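Alpha-2,3-sialyltransferase (Campylobacter jejuni, PDB 2P2V) as the N-terminal part of a longer membrane protein probably transfers sialic acid from a CMP-activated donor to an acceptor sugar in alpha-2,3 linkage. Local coordinates at residues Thr165-Gly170 / Tyr226-Asp231; Asn35-Pro40 / Ser241-Asn246. All blocks are in the same frame, centred on the assembly; numbering follows the deposited sequence.

How the interactions relate
From the N terminus, the chain leaves strand 21-25 and enters the loop holding 35-40, which meets 241-246 about 200 residues later; interaction 2 therefore closes the wide loop. Within that span the chain builds the sheet out to strand 121-122 and returns to lay 165-169 beside 21-25. Interaction 1, between 165-170 and 226-231, closes a shorter loop, so the loop of interaction 1 lies wholly within that of interaction 2. Interaction 1 joins the sixth and seventh strands of the parallel sheet, while interaction 2 ties together two loops beside it. The contacts meet directly: D230 OD2 and R38 NH1 form a 2.7 Å salt bridge, and Y167 packs on S241.

Interaction 1: Thr165-Gly170 / Tyr226-Asp231. With CSF (cytidine-5'-monophosphate-3-fluoro-N-acetyl-neuraminic acid), chain O.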
ATOM      1  N   THR A 165      24.420  27.180  -2.567  1.00 33.98           N
ATOM      2  CA  THR A 165      25.491  27.607  -1.700  1.00 33.69           C
ATOM      3  C   THR A 165      25.137  27.500  -0.224  1.00 33.57           C
ATOM      4  O   THR A 165      24.251  28.197   0.250  1.00 33.77           O
ATOM      5  CB  THR A 165      25.940  29.069  -1.986  1.00 34.65           C
ATOM      6  OG1 THR A 165      26.093  29.243  -3.401  1.00 34.95           O
ATOM      7  CG2 THR A 165      27.272  29.296  -1.321  1.00 34.36           C
ATOM      8  N   ILE A 166      25.901  26.696   0.498  1.00 33.53           N
ATOM      9  CA  ILE A 166      25.666  26.467   1.937  1.00 32.84           C
ATOM     10  C   ILE A 166      26.682  27.212   2.804  1.00 32.52           C
ATOM     11  O   ILE A 166      27.875  27.095   2.561  1.00 34.07           O
ATOM     12  CB  ILE A 166      25.789  24.948   2.235  1.00 32.84           C
ATOM     13  CG1 ILE A 166      24.756  24.174   1.440  1.00 31.76           C
ATOM     14  CG2 ILE A 166      25.748  24.681   3.732  1.00 32.25           C
ATOM     15  CD1 ILE A 166      25.084  22.741   1.298  1.00 33.13           C
ATOM     16  N   TYR A 167      26.222  27.929   3.836  1.00 30.78           N
ATOM     17  CA  TYR A 167      27.104  28.536   4.801  1.00 31.08           C
ATOM     18  C   TYR A 167      26.867  27.903   6.117  1.00 31.24           C
ATOM     19  O   TYR A 167      25.730  27.954   6.625  1.00 31.20           O
ATOM     20  CB  TYR A 167      26.786  30.001   4.959  1.00 30.28           C
ATOM     21  CG  TYR A 167      26.932  30.734   3.655  1.00 32.01           C
ATOM     22  CD1 TYR A 167      28.099  31.461   3.366  1.00 34.49           C
ATOM     23  CD2 TYR A 167      25.938  30.672   2.712  1.00 31.82           C
ATOM     24  CE1 TYR A 167      28.234  32.117   2.132  1.00 32.86           C
ATOM     25  CE2 TYR A 167      26.045  31.347   1.479  1.00 33.95           C
ATOM     26  CZ  TYR A 167      27.205  32.070   1.221  1.00 33.93           C
ATOM     27  OH  TYR A 167      27.310  32.719  -0.010  1.00 34.89           O
ATOM     28  N   LEU A 168      27.919  27.334   6.677  1.00 32.02           N
ATOM     29  CA  LEU A 168      27.777  26.569   7.904  1.00 33.20           C
ATOM     30  C   LEU A 168      28.224  27.268   9.134  1.00 34.00           C
ATOM     31  O   LEU A 168      29.237  27.972   9.126  1.00 34.42           O
ATOM     32  CB  LEU A 168      28.579  25.280   7.801  1.00 34.71           C
ATOM     33  CG  LEU A 168      28.209  24.367   6.644  1.00 37.53           C
ATOM     34  CD1 LEU A 168      29.320  23.315   6.539  1.00 39.14           C
ATOM     35  CD2 LEU A 168      26.834  23.722   6.818  1.00 40.36           C
ATOM     36  N   CYS A 169      27.515  27.025  10.233  1.00 32.63           N
ATOM     37  CA  CYS A 169      27.918  27.552  11.498  1.00 34.17           C
ATOM     38  C   CYS A 169      27.391  26.642  12.590  1.00 34.19           C
ATOM     39  O   CYS A 169      26.508  25.805  12.337  1.00 33.22           O
ATOM     40  CB  CYS A 169      27.433  28.994  11.718  1.00 34.11           C
ATOM     41  SG  CYS A 169      25.634  29.232  11.671  1.00 36.66           S
ATOM     42  N   GLY A 170      27.908  26.829  13.788  1.00 35.69           N
ATOM     43  CA  GLY A 170      27.518  25.984  14.926  1.00 36.10           C
ATOM     44  C   GLY A 170      27.896  24.524  14.733  1.00 38.18           C
ATOM     45  O   GLY A 170      27.429  23.634  15.472  1.00 37.33           O
ATOM     46  N   TYR A 226      30.716  26.908   2.475  1.00 35.81           N
ATOM     47  CA  TYR A 226      31.555  27.803   3.251  1.00 36.38           C
ATOM     48  C   TYR A 226      31.347  27.716   4.741  1.00 36.78           C
ATOM     49  O   TYR A 226      30.277  27.293   5.197  1.00 37.20           O
ATOM     50  CB  TYR A 226      31.234  29.219   2.820  1.00 36.65           C
ATOM     51  CG  TYR A 226      31.569  29.436   1.365  1.00 36.06           C
ATOM     52  CD1 TYR A 226      32.909  29.613   0.961  1.00 39.93           C
ATOM     53  CD2 TYR A 226      30.585  29.429   0.403  1.00 37.68           C
ATOM     54  CE1 TYR A 226      33.237  29.793  -0.379  1.00 38.95           C
ATOM     55  CE2 TYR A 226      30.891  29.615  -0.935  1.00 38.67           C
ATOM     56  CZ  TYR A 226      32.222  29.800  -1.316  1.00 40.54           C
ATOM     57  OH  TYR A 226      32.511  29.972  -2.659  1.00 41.99           O
ATOM     58  N   ALA A 227      32.359  28.147   5.488  1.00 36.45           N
ATOM     59  CA  ALA A 227      32.247  28.397   6.924  1.00 36.31           C
ATOM     60  C   ALA A 227      31.921  29.865   7.215  1.00 36.93           C
ATOM     61  O   ALA A 227      32.182  30.745   6.377  1.00 37.40           O
ATOM     62  CB  ALA A 227      33.529  27.981   7.639  1.00 36.78           C
ATOM     63  N   LEU A 228      31.377  30.133   8.416  1.00 37.28           N
ATOM     64  CA  LEU A 228      31.063  31.501   8.852  1.00 37.00           C
ATOM     65  C   LEU A 228      31.789  31.883  10.160  1.00 37.69           C
ATOM     66  O   LEU A 228      31.823  33.056  10.531  1.00 37.34           O
ATOM     67  CB  LEU A 228      29.537  31.659   9.053  1.00 36.30           C
ATOM     68  CG  LEU A 228      28.559  31.559   7.891  1.00 35.54           C
ATOM     69  CD1 LEU A 228      27.121  31.571   8.444  1.00 35.79           C
ATOM     70  CD2 LEU A 228      28.726  32.701   6.891  1.00 36.77           C
ATOM     71  N   CYS A 229      32.331  30.896  10.872  1.00 38.61           N
ATOM     72  CA  CYS A 229      32.898  31.106  12.200  1.00 40.23           C
ATOM     73  C   CYS A 229      34.431  31.032  12.147  1.00 41.60           C
ATOM     74  O   CYS A 229      35.001  29.974  11.912  1.00 41.10           O
ATOM     75  CB  CYS A 229      32.314  30.103  13.193  1.00 39.99           C
ATOM     76  SG  CYS A 229      30.463  30.095  13.070  1.00 40.94           S
ATOM     77  N   ASP A 230      35.079  32.191  12.305  1.00 43.29           N
ATOM     78  CA  ASP A 230      36.544  32.309  12.157  1.00 44.72           C
ATOM     79  C   ASP A 230      37.373  31.398  13.035  1.00 46.23           C
ATOM     80  O   ASP A 230      38.397  30.855  12.600  1.00 46.32           O
ATOM     81  CB  ASP A 230      36.971  33.764  12.413  1.00 44.82           C
ATOM     82  CG  ASP A 230      36.424  34.717  11.371  1.00 44.88           C
ATOM     83  OD1 ASP A 230      35.336  34.463  10.825  1.00 44.12           O
ATOM     84  OD2 ASP A 230      37.084  35.739  11.085  1.00 50.60           O
ATOM     85  N   ASP A 231      36.934  31.248  14.276  1.00 48.27           N
ATOM     86  CA  ASP A 231      37.710  30.518  15.286  1.00 51.12           C
ATOM     87  C   ASP A 231      37.281  29.058  15.492  1.00 51.69           C
ATOM     88  O   ASP A 231      37.642  28.438  16.507  1.00 52.04           O
ATOM     89  CB  ASP A 231      37.666  31.282  16.622  1.00 51.96           C
ATOM     90  CG  ASP A 231      38.343  32.650  16.533  1.00 55.29           C
ATOM     91  OD1 ASP A 231      39.480  32.710  15.990  1.00 56.97           O
ATOM     92  OD2 ASP A 231      37.732  33.654  16.992  1.00 58.64           O
TER
HETATM   93  C5A CSF O1001      22.721  13.758  19.867  1.00 42.56           C
HETATM   94  C4A CSF O1001      24.014  14.113  19.141  1.00 42.98           C
HETATM   95  C2A CSF O1001      22.684  15.389  17.360  1.00 44.01           C
HETATM   96  O6A CSF O1001      21.531  15.107  18.182  1.00 41.85           O
HETATM   97  C6A CSF O1001      21.706  14.885  19.605  1.00 41.08           C
HETATM   98  C3A CSF O1001      23.772  14.354  17.643  1.00 44.45           C
HETATM   99  O4A CSF O1001      24.918  13.023  19.250  1.00 46.44           O
HETATM  100  N5A CSF O1001      23.052  13.701  21.307  1.00 37.91           N
HETATM  101  C7A CSF O1001      20.330  14.563  20.178  1.00 39.19           C
HETATM  102  C8A CSF O1001      19.341  15.681  19.871  1.00 36.63           C
HETATM  103  C9A CSF O1001      17.915  15.334  20.348  1.00 35.05           C
HETATM  104  O9A CSF O1001      17.003  16.442  20.160  1.00 33.99           O
HETATM  105  O8A CSF O1001      19.846  16.923  20.455  1.00 34.65           O
HETATM  106  O7A CSF O1001      19.902  13.291  19.659  1.00 40.73           O
HETATM  107  C1A CSF O1001      22.326  15.204  15.892  1.00 42.82           C
HETATM  108  OBA CSF O1001      23.291  15.162  15.078  1.00 40.93           O
HETATM  109  OAA CSF O1001      21.110  15.109  15.571  1.00 38.46           O
HETATM  110  O1A CSF O1001      23.209  16.736  17.436  1.00 45.22           O
HETATM  111  O2A CSF O1001      24.091  17.662  19.553  1.00 48.26           O
HETATM  112  N1  CSF O1001      27.230  20.274  16.671  1.00 48.16           N
HETATM  113  C2  CSF O1001      28.647  20.181  16.521  1.00 49.93           C
HETATM  114  N3  CSF O1001      29.470  20.322  17.602  1.00 47.70           N
HETATM  115  C4  CSF O1001      28.940  20.574  18.820  1.00 48.16           C
HETATM  116  C5  CSF O1001      27.553  20.672  18.987  1.00 46.18           C
HETATM  117  C6  CSF O1001      26.710  20.521  17.890  1.00 47.52           C
HETATM  118  C3' CSF O1001      24.840  18.330  15.266  1.00 48.51           C
HETATM  119  C2' CSF O1001      26.258  18.731  14.909  1.00 50.02           C
HETATM  120  C1' CSF O1001      26.351  20.143  15.488  1.00 49.03           C
HETATM  121  O4' CSF O1001      25.019  20.620  15.781  1.00 48.84           O
HETATM  122  C4' CSF O1001      24.059  19.629  15.415  1.00 47.07           C
HETATM  123  PA  CSF O1001      22.993  17.905  18.547  1.00 46.42           P
HETATM  124  O5' CSF O1001      23.411  19.254  17.742  1.00 44.90           O
HETATM  125  C5' CSF O1001      22.924  19.554  16.435  1.00 46.35           C
HETATM  126  O3' CSF O1001      24.254  17.569  14.216  1.00 50.07           O
HETATM  127  O2' CSF O1001      26.421  18.759  13.465  1.00 49.10           O
HETATM  128  N4  CSF O1001      29.748  20.728  19.914  1.00 48.11           N
HETATM  129  O2  CSF O1001      29.128  19.929  15.382  1.00 48.09           O
HETATM  130  O3A CSF O1001      21.560  18.106  18.949  1.00 44.27           O
HETATM  131  C10 CSF O1001      22.377  12.816  22.062  1.00 42.21           C
HETATM  132  O10 CSF O1001      21.491  12.071  21.618  1.00 38.70           O
HETATM  133  C11 CSF O1001      22.760  12.796  23.525  1.00 40.70           C
HETATM  134  F3A CSF O1001      23.379  13.182  17.037  1.00 45.65           F
HETATM  135  O   HOH W   1      31.556  28.065  10.565  1.00 41.47           O
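The rings of Y167 and Y226 lie side by side and point the same way, their planes 27° apart but slid so far past each other that they barely overlap, with centroids 5.7 Å apart. At the edge of the Y226 ring, in its plane, sits the methyl CG2 of T165, 3.7 Å from CE2 of Y226; OG1 of T165 lies beside the backbone N (chi1 -46°), which puts CG2 anti to that N and against the ring. The Y167 ring is met obliquely by CD2 of L228 and by CB of Y226. L228 crosses Y167 at about a right angle, its CG lying 3.8 Å from CB of Y167. P40 and S241 also touch Y167.

Y167 and L168 bridge Y226 and A227 in parallel register at one border of the sheet of this Rossmann-like alpha/beta domain, where 165-169 runs between 21-25 and 224-227. The two tyrosines occupy one face; L168 and A227 occupy the other, where C155 of helix 150-161 packs on L168. Y226 is gripped through both backbone polar atoms: its N donates to I166 O at 2.8 Å, nearly straight, and its O accepts from L168 N.

Past the bridges the strands part. The bond from L228 N to L168 O is weak, and a water that donates to L168 O at 2.7 Å and accepts from C229 N supplements it, carrying the link on to C229. SG of C229 comes to 3.5 Å from CB of C169, an apolar contact. Just after C169, G170, with positive phi, turns the chain at the strand's C-terminal end into the donor pocket, where its O lies 3.6 Å from N1 of the CMP-3-fluoro-sialic acid.

Interaction 2: Asn35-Pro40 / Ser241-Asn246; sequences NYKRLP and SININN. With EDO (1,2-ethanediol), chain I.
Backbone hydrogen bonds centre on K37 O, at the 3-10 turn 36-38. It accepts from N246 N at 3.1 Å with a nearly straight N-H, and also from I244 N, which stands above the carbonyl plane; the 244-246 backbone thus folds over this oxygen. CA-H...O contacts run alongside, from K37 CA to N246 O and from R38 CA to I242 O.

Side-chain hydrogen bonds flank this centre. R38, extended from CG to NE, sends NH2 to S241 O at 2.9 Å, nearly along the C=O axis, while its NH1 forms a salt bridge with D230, which probably helps to balance the guanidinium charge. In return S241 OG, anti to its backbone N (chi1 -158°), donates to R38 O at 3.2 Å. N246 ND2 donates to L39 O, which lies in the plane of the N246 amide although the donor sits well above the L39 carbonyl plane.

Within 241-246, N243 OD1 accepts from N245 N at 2.9 Å, an Asx turn. The same OD1 lies 3.3 Å from K37 CB. I244 CD1 lies 3.6 Å from L39 O, a methyl-to-carbonyl contact.

All five hydrogen bonds between the segments end on backbone carbonyls, but three are donated by side chains, so the contact rests on both the backbone path and the identity of R38, S241 and N246.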
ATOM      1  N   ASN A  35      30.675  35.269  12.130  1.00 37.09           N
ATOM      2  CA  ASN A  35      31.168  36.533  11.597  1.00 36.85           C
ATOM      3  C   ASN A  35      30.109  37.065  10.669  1.00 36.08           C
ATOM      4  O   ASN A  35      30.033  36.663   9.515  1.00 35.51           O
ATOM      5  CB  ASN A  35      32.485  36.331  10.836  1.00 38.00           C
ATOM      6  CG  ASN A  35      33.112  37.657  10.404  1.00 40.18           C
ATOM      7  OD1 ASN A  35      32.401  38.618  10.110  1.00 41.83           O
ATOM      8  ND2 ASN A  35      34.433  37.697  10.337  1.00 42.64           N
ATOM      9  N   TYR A  36      29.258  37.962  11.165  1.00 35.90           N
ATOM     10  CA  TYR A  36      28.091  38.351  10.380  1.00 35.61           C
ATOM     11  C   TYR A  36      28.451  39.086   9.121  1.00 36.57           C
ATOM     12  O   TYR A  36      27.646  39.197   8.198  1.00 36.07           O
ATOM     13  CB  TYR A  36      27.125  39.161  11.216  1.00 35.60           C
ATOM     14  CG  TYR A  36      26.511  38.328  12.341  1.00 33.08           C
ATOM     15  CD1 TYR A  36      25.424  37.469  12.092  1.00 36.76           C
ATOM     16  CD2 TYR A  36      27.010  38.400  13.620  1.00 35.36           C
ATOM     17  CE1 TYR A  36      24.850  36.682  13.159  1.00 35.01           C
ATOM     18  CE2 TYR A  36      26.452  37.614  14.684  1.00 36.02           C
ATOM     19  CZ  TYR A  36      25.375  36.762  14.425  1.00 35.94           C
ATOM     20  OH  TYR A  36      24.818  35.995  15.454  1.00 33.31           O
ATOM     21  N   LYS A  37      29.685  39.582   9.059  1.00 38.62           N
ATOM     22  CA  LYS A  37      30.125  40.279   7.834  1.00 40.36           C
ATOM     23  C   LYS A  37      30.209  39.367   6.580  1.00 39.89           C
ATOM     24  O   LYS A  37      30.123  39.845   5.437  1.00 40.66           O
ATOM     25  CB  LYS A  37      31.463  40.993   8.115  1.00 39.94           C
ATOM     26  CG  LYS A  37      31.431  41.810   9.424  1.00 41.97           C
ATOM     27  CD  LYS A  37      32.771  42.540   9.688  1.00 43.70           C
ATOM     28  CE  LYS A  37      33.757  41.655  10.476  1.00 47.56           C
ATOM     29  NZ  LYS A  37      33.115  41.049  11.695  1.00 51.58           N
ATOM     30  N   ARG A  38      30.365  38.058   6.829  1.00 39.71           N
ATOM     31  CA  ARG A  38      30.491  36.999   5.831  1.00 38.33           C
ATOM     32  C   ARG A  38      29.157  36.394   5.321  1.00 39.14           C
ATOM     33  O   ARG A  38      29.161  35.626   4.354  1.00 38.08           O
ATOM     34  CB  ARG A  38      31.301  35.845   6.440  1.00 39.24           C
ATOM     35  CG  ARG A  38      32.677  36.230   7.037  1.00 38.24           C
ATOM     36  CD  ARG A  38      33.508  34.998   7.358  1.00 38.65           C
ATOM     37  NE  ARG A  38      34.710  35.307   8.149  1.00 44.25           N
ATOM     38  CZ  ARG A  38      35.814  35.846   7.621  1.00 45.85           C
ATOM     39  NH1 ARG A  38      36.867  36.112   8.394  1.00 43.42           N
ATOM     40  NH2 ARG A  38      35.856  36.119   6.316  1.00 44.66           N
ATOM     41  N   LEU A  39      28.028  36.707   5.963  1.00 38.17           N
ATOM     42  CA  LEU A  39      26.721  36.240   5.456  1.00 37.98           C
ATOM     43  C   LEU A  39      26.456  36.859   4.091  1.00 38.77           C
ATOM     44  O   LEU A  39      26.825  38.034   3.875  1.00 40.01           O
ATOM     45  CB  LEU A  39      25.590  36.594   6.427  1.00 37.57           C
ATOM     46  CG  LEU A  39      25.529  35.811   7.754  1.00 38.52           C
ATOM     47  CD1 LEU A  39      24.517  36.420   8.742  1.00 37.28           C
ATOM     48  CD2 LEU A  39      25.163  34.372   7.470  1.00 42.23           C
ATOM     49  N   PRO A  40      25.828  36.105   3.165  1.00 37.78           N
ATOM     50  CA  PRO A  40      25.411  36.726   1.918  1.00 37.87           C
ATOM     51  C   PRO A  40      24.247  37.674   2.149  1.00 37.81           C
ATOM     52  O   PRO A  40      23.644  37.650   3.221  1.00 36.97           O
ATOM     53  CB  PRO A  40      24.952  35.534   1.081  1.00 38.10           C
ATOM     54  CG  PRO A  40      24.428  34.582   2.113  1.00 36.07           C
ATOM     55  CD  PRO A  40      25.451  34.674   3.201  1.00 37.41           C
ATOM     56  N   SER A 241      33.685  31.992   4.269  1.00 38.32           N
ATOM     57  CA  SER A 241      33.019  32.869   3.336  1.00 38.87           C
ATOM     58  C   SER A 241      33.731  34.248   3.358  1.00 39.18           C
ATOM     59  O   SER A 241      34.209  34.704   4.420  1.00 38.70           O
ATOM     60  CB  SER A 241      31.575  33.042   3.817  1.00 38.06           C
ATOM     61  OG  SER A 241      30.776  33.447   2.738  1.00 44.77           O
ATOM     62  N   ILE A 242      33.755  34.914   2.219  1.00 38.82           N
ATOM     63  CA  ILE A 242      34.400  36.248   2.140  1.00 39.90           C
ATOM     64  C   ILE A 242      33.703  37.326   2.981  1.00 40.04           C
ATOM     65  O   ILE A 242      32.466  37.400   3.009  1.00 40.94           O
ATOM     66  CB  ILE A 242      34.558  36.711   0.688  1.00 39.14           C
ATOM     67  CG1 ILE A 242      35.700  35.921   0.015  1.00 38.98           C
ATOM     68  CG2 ILE A 242      34.867  38.241   0.615  1.00 39.76           C
ATOM     69  CD1 ILE A 242      35.758  36.093  -1.536  1.00 39.64           C
ATOM     70  N   ASN A 243      34.503  38.138   3.684  1.00 39.54           N
ATOM     71  CA  ASN A 243      33.992  39.280   4.423  1.00 39.54           C
ATOM     72  C   ASN A 243      33.469  40.306   3.424  1.00 39.99           C
ATOM     73  O   ASN A 243      34.267  41.018   2.790  1.00 40.12           O
ATOM     74  CB  ASN A 243      35.087  39.846   5.321  1.00 38.46           C
ATOM     75  CG  ASN A 243      34.695  41.149   6.005  1.00 39.01           C
ATOM     76  OD1 ASN A 243      33.644  41.717   5.740  1.00 38.12           O
ATOM     77  ND2 ASN A 243      35.567  41.628   6.888  1.00 38.25           N
ATOM     78  N   ILE A 244      32.149  40.338   3.237  1.00 39.45           N
ATOM     79  CA  ILE A 244      31.511  41.286   2.310  1.00 39.34           C
ATOM     80  C   ILE A 244      30.931  42.514   3.048  1.00 38.84           C
ATOM     81  O   ILE A 244      30.130  43.262   2.504  1.00 36.99           O
ATOM     82  CB  ILE A 244      30.497  40.602   1.315  1.00 40.28           C
ATOM     83  CG1 ILE A 244      29.192  40.115   2.017  1.00 40.82           C
ATOM     84  CG2 ILE A 244      31.184  39.432   0.574  1.00 40.23           C
ATOM     85  CD1 ILE A 244      27.931  40.087   1.089  1.00 39.53           C
ATOM     86  N   ASN A 245      31.362  42.689   4.297  1.00 39.48           N
ATOM     87  CA  ASN A 245      30.929  43.798   5.154  1.00 41.53           C
ATOM     88  C   ASN A 245      29.428  43.823   5.410  1.00 42.59           C
ATOM     89  O   ASN A 245      28.814  44.885   5.463  1.00 41.67           O
ATOM     90  CB  ASN A 245      31.396  45.170   4.577  1.00 41.88           C
ATOM     91  CG  ASN A 245      31.499  46.269   5.646  1.00 44.69           C
ATOM     92  OD1 ASN A 245      31.784  45.998   6.841  1.00 45.19           O
ATOM     93  ND2 ASN A 245      31.269  47.530   5.219  1.00 46.68           N
ATOM     94  N   ASN A 246      28.818  42.650   5.568  1.00 43.51           N
ATOM     95  CA  ASN A 246      27.388  42.625   5.835  1.00 44.50           C
ATOM     96  C   ASN A 246      27.206  43.005   7.305  1.00 45.07           C
ATOM     97  O   ASN A 246      28.134  42.857   8.106  1.00 44.68           O
ATOM     98  CB  ASN A 246      26.793  41.245   5.516  1.00 44.99           C
ATOM     99  CG  ASN A 246      25.293  41.297   5.252  1.00 45.53           C
ATOM    100  OD1 ASN A 246      24.616  42.231   5.661  1.00 47.79           O
ATOM    101  ND2 ASN A 246      24.768  40.290   4.551  1.00 47.32           N
TER
HETATM  102  C1  EDO I 707      33.364  44.902   2.638  1.00 48.41           C
HETATM  103  O1  EDO I 707      33.471  44.504   1.267  1.00 50.41           O
HETATM  104  C2  EDO I 707      34.541  44.363   3.419  1.00 49.63           C
HETATM  105  O2  EDO I 707      34.186  44.252   4.793  1.00 45.65           O